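Local atomic coordinates of indole-3-pyruvate decarboxylase (Azospirillum brasilense, PDB entry 2NXW), a protein that catalyses the thiamine diphosphate- and magnesium-dependent decarboxylation of indole-3-pyruvate to indole-3-acetaldehyde, a step in the biosynthesis of the plant hormone auxin. Residues A79-Y92 and E109-G121. Sequence-based numbering, arbitrary orientation.
Sequences ARYSSTLGVAAVTY and EKSPVVVISGAPG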
# COMPACT_ATOMS: atom_id res chain seq x y z
N ALA A 79 22.89 4.27 23.94
CA ALA A 79 23.51 4.51 22.64
C ALA A 79 23.79 6.00 22.49
O ALA A 79 24.88 6.40 22.08
CB ALA A 79 22.58 4.03 21.52
N ARG A 80 22.81 6.83 22.83
CA ARG A 80 22.98 8.26 22.71
C ARG A 80 24.04 8.79 23.65
O ARG A 80 24.81 9.68 23.29
CB ARG A 80 21.66 8.97 23.02
CG ARG A 80 20.54 8.65 22.06
CD ARG A 80 19.32 9.51 22.33
NE ARG A 80 18.12 8.95 21.72
CZ ARG A 80 17.05 9.65 21.39
NH1 ARG A 80 17.01 10.96 21.60
NH2 ARG A 80 15.99 9.04 20.88
N TYR A 81 24.08 8.26 24.87
CA TYR A 81 25.02 8.73 25.86
C TYR A 81 26.48 8.62 25.43
O TYR A 81 27.26 9.56 25.60
CB TYR A 81 24.83 7.98 27.18
CG TYR A 81 25.61 8.58 28.34
CD1 TYR A 81 25.07 9.62 29.11
CD2 TYR A 81 26.91 8.16 28.62
CE1 TYR A 81 25.80 10.22 30.13
CE2 TYR A 81 27.65 8.76 29.64
CZ TYR A 81 27.09 9.79 30.39
OH TYR A 81 27.83 10.40 31.38
N SER A 82 26.82 7.47 24.85
CA SER A 82 28.20 7.21 24.43
C SER A 82 28.42 7.19 22.92
O SER A 82 29.51 6.81 22.46
CB SER A 82 28.66 5.88 25.03
OG SER A 82 28.60 5.91 26.45
N SER A 83 27.41 7.60 22.15
CA SER A 83 27.47 7.60 20.68
C SER A 83 27.96 6.24 20.18
O SER A 83 28.89 6.14 19.38
CB SER A 83 28.38 8.73 20.16
OG SER A 83 27.80 10.00 20.43
N THR A 84 27.33 5.19 20.68
CA THR A 84 27.70 3.84 20.31
C THR A 84 26.44 3.00 20.08
O THR A 84 25.34 3.56 19.95
CB THR A 84 28.59 3.21 21.41
OG1 THR A 84 29.15 1.98 20.94
CG2 THR A 84 27.80 2.95 22.68
N LEU A 85 26.59 1.68 20.02
CA LEU A 85 25.44 0.80 19.83
C LEU A 85 24.73 0.55 21.14
O LEU A 85 25.39 0.37 22.18
CB LEU A 85 25.88 -0.56 19.27
CG LEU A 85 26.51 -0.59 17.88
CD1 LEU A 85 26.83 -2.03 17.54
CD2 LEU A 85 25.55 -0.00 16.84
N GLY A 86 23.40 0.55 21.10
CA GLY A 86 22.60 0.23 22.27
C GLY A 86 22.15 -1.21 22.08
O GLY A 86 22.08 -1.68 20.95
N VAL A 87 21.86 -1.92 23.17
CA VAL A 87 21.45 -3.32 23.05
C VAL A 87 20.22 -3.60 23.89
O VAL A 87 20.22 -3.41 25.11
CB VAL A 87 22.60 -4.29 23.45
CG1 VAL A 87 22.22 -5.72 23.08
CG2 VAL A 87 23.89 -3.88 22.74
N ALA A 88 19.17 -4.08 23.21
CA ALA A 88 17.89 -4.37 23.84
C ALA A 88 17.49 -5.80 23.52
O ALA A 88 17.25 -6.12 22.35
CB ALA A 88 16.84 -3.40 23.32
N ALA A 89 17.39 -6.62 24.55
CA ALA A 89 17.05 -8.04 24.40
C ALA A 89 15.65 -8.36 24.90
O ALA A 89 15.30 -8.04 26.04
CB ALA A 89 18.09 -8.91 25.13
N VAL A 90 14.88 -9.02 24.05
CA VAL A 90 13.50 -9.38 24.35
C VAL A 90 13.17 -10.81 23.96
O VAL A 90 13.97 -11.52 23.34
CB VAL A 90 12.52 -8.45 23.61
CG1 VAL A 90 12.68 -7.01 24.12
CG2 VAL A 90 12.75 -8.52 22.11
N THR A 91 11.98 -11.25 24.34
CA THR A 91 11.55 -12.59 24.00
C THR A 91 10.54 -12.50 22.86
O THR A 91 9.96 -11.44 22.60
CB THR A 91 10.95 -13.32 25.22
OG1 THR A 91 10.80 -14.71 24.91
CG2 THR A 91 9.60 -12.71 25.60
N TYR A 92 10.34 -13.62 22.17
CA TYR A 92 9.45 -13.69 21.03
C TYR A 92 8.01 -13.39 21.38
O TYR A 92 7.52 -13.77 22.45
CB TYR A 92 9.53 -15.09 20.41
CG TYR A 92 9.08 -15.15 18.97
CD1 TYR A 92 9.84 -14.56 17.97
CD2 TYR A 92 7.90 -15.80 18.60
CE1 TYR A 92 9.46 -14.60 16.64
CE2 TYR A 92 7.49 -15.85 17.25
CZ TYR A 92 8.29 -15.24 16.28
OH TYR A 92 7.95 -15.27 14.95
N GLU A 109 14.99 9.10 15.66
CA GLU A 109 16.03 10.02 16.12
C GLU A 109 17.45 9.54 15.90
O GLU A 109 18.39 9.96 16.59
CB GLU A 109 15.73 10.41 17.58
CG GLU A 109 14.36 11.13 17.64
CD GLU A 109 13.91 11.61 19.00
OE1 GLU A 109 14.39 11.10 20.03
OE2 GLU A 109 13.04 12.52 19.04
N LYS A 110 17.60 8.66 14.92
CA LYS A 110 18.91 8.16 14.50
C LYS A 110 19.78 7.58 15.61
O LYS A 110 20.95 7.94 15.75
CB LYS A 110 19.67 9.30 13.78
CG LYS A 110 19.03 9.72 12.44
CD LYS A 110 19.53 8.90 11.26
CE LYS A 110 20.91 9.36 10.83
NZ LYS A 110 21.39 8.69 9.57
N SER A 111 19.21 6.65 16.38
CA SER A 111 19.95 6.01 17.48
C SER A 111 20.00 4.52 17.15
O SER A 111 18.96 3.87 17.00
CB SER A 111 19.23 6.24 18.81
OG SER A 111 19.97 5.67 19.87
N PRO A 112 21.22 3.96 17.04
CA PRO A 112 21.40 2.54 16.71
C PRO A 112 21.18 1.53 17.82
O PRO A 112 22.13 1.07 18.47
CB PRO A 112 22.82 2.51 16.16
CG PRO A 112 23.52 3.46 17.06
CD PRO A 112 22.53 4.63 17.18
N VAL A 113 19.92 1.18 18.03
CA VAL A 113 19.57 0.19 19.02
C VAL A 113 19.54 -1.16 18.33
O VAL A 113 18.86 -1.35 17.32
CB VAL A 113 18.17 0.45 19.65
CG1 VAL A 113 17.75 -0.74 20.51
CG2 VAL A 113 18.20 1.73 20.48
N VAL A 114 20.32 -2.10 18.86
CA VAL A 114 20.36 -3.45 18.32
C VAL A 114 19.33 -4.26 19.09
O VAL A 114 19.48 -4.52 20.28
CB VAL A 114 21.76 -4.09 18.51
CG1 VAL A 114 21.75 -5.52 17.98
CG2 VAL A 114 22.82 -3.26 17.79
N VAL A 115 18.25 -4.63 18.40
CA VAL A 115 17.19 -5.42 19.01
C VAL A 115 17.53 -6.89 18.80
O VAL A 115 17.77 -7.31 17.67
CB VAL A 115 15.84 -5.13 18.34
CG1 VAL A 115 14.74 -6.03 18.92
CG2 VAL A 115 15.49 -3.66 18.52
N ILE A 116 17.56 -7.65 19.89
CA ILE A 116 17.86 -9.08 19.82
C ILE A 116 16.67 -9.81 20.40
O ILE A 116 16.39 -9.69 21.60
CB ILE A 116 19.11 -9.45 20.66
CG1 ILE A 116 20.30 -8.59 20.24
CG2 ILE A 116 19.44 -10.95 20.47
CD1 ILE A 116 21.52 -8.81 21.11
N SER A 117 15.95 -10.56 19.57
CA SER A 117 14.80 -11.30 20.06
C SER A 117 15.02 -12.80 20.04
O SER A 117 15.58 -13.34 19.09
CB SER A 117 13.55 -11.02 19.21
OG SER A 117 12.43 -11.76 19.68
N GLY A 118 14.57 -13.47 21.09
CA GLY A 118 14.64 -14.92 21.11
C GLY A 118 13.56 -15.35 20.12
O GLY A 118 12.71 -14.55 19.72
N ALA A 119 13.59 -16.61 19.71
CA ALA A 119 12.60 -17.11 18.77
C ALA A 119 12.52 -18.62 18.89
O ALA A 119 13.40 -19.25 19.48
CB ALA A 119 13.00 -16.73 17.34
N PRO A 120 11.45 -19.22 18.35
CA PRO A 120 11.30 -20.68 18.42
C PRO A 120 12.49 -21.34 17.74
O PRO A 120 13.10 -20.76 16.84
CB PRO A 120 10.00 -20.92 17.65
CG PRO A 120 9.21 -19.66 17.91
CD PRO A 120 10.26 -18.59 17.75
N GLY A 121 12.83 -22.55 18.19
CA GLY A 121 13.94 -23.28 17.59
C GLY A 121 13.67 -23.55 16.12
O GLY A 121 12.52 -23.63 15.71
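V87 and I116 lie on one face of a parallel strand pair, and the tip of I116 fills the hollow beside the valine: I116 CD1 rests 3.7 Å from V87 CG1. With chi1 at -170°, the V87 branch opposite the backbone N is the one that meets it. Just before the strands, L85 CD2 lies 3.8 Å from P112 CB, the two side chains crossing at about a right angle. The other branch, L85 CD1, comes within 4.2 Å of V114 CG2. On the other face of the sheet, A88 is a low bump among branched valines, its CB against V113 CG1. V90 CG2 meets S117 CB there. G86 has no side chain, and a CB there would run into A79 CB, which itself sits 3.5 Å from S111 OG. Six backbone hydrogen bonds join the segments, from P112 O, just ahead of its strand, to G118 N.

Y92, just past its strand, takes P120 CD over one ring face, 3.7 Å from the centroid, in a CH-pi contact. S117 OG turns to its neighbour and donates to G118 O.

At the other end R80 reaches out with an extended chain. R80 NH2 bonds E109 OE1 at 2.7 Å, in the guanidinium plane and on the anti lone pair; R80 NH1 adds a weak bond to the same oxygen. The two planes are 68° apart. D76 takes R80 NE and also S111 OG, while Y420 N and Y421 N hold E109 OE2. An alanine in place of R80 would remove the guanidinium and would probably leave E109 OE1 and D76 without their positive mate.

The end of strand 86-90 borders the cofactor site: the side chain of T91 is about 4 Å from a bound thiamine diphosphate, and that of V90 lies close to E68 of the cofactor pocket. Both strands are inner members of the parallel sheet of the N-terminal thiamine diphosphate-binding domain, between strands 39-41 and 179-184. Helix 100-108 lies in the connection between them, a beta-alpha-beta crossover. Helix 68-82 packs on the A88 and V113 face, and helix 161-175 on L85, P112 and V114.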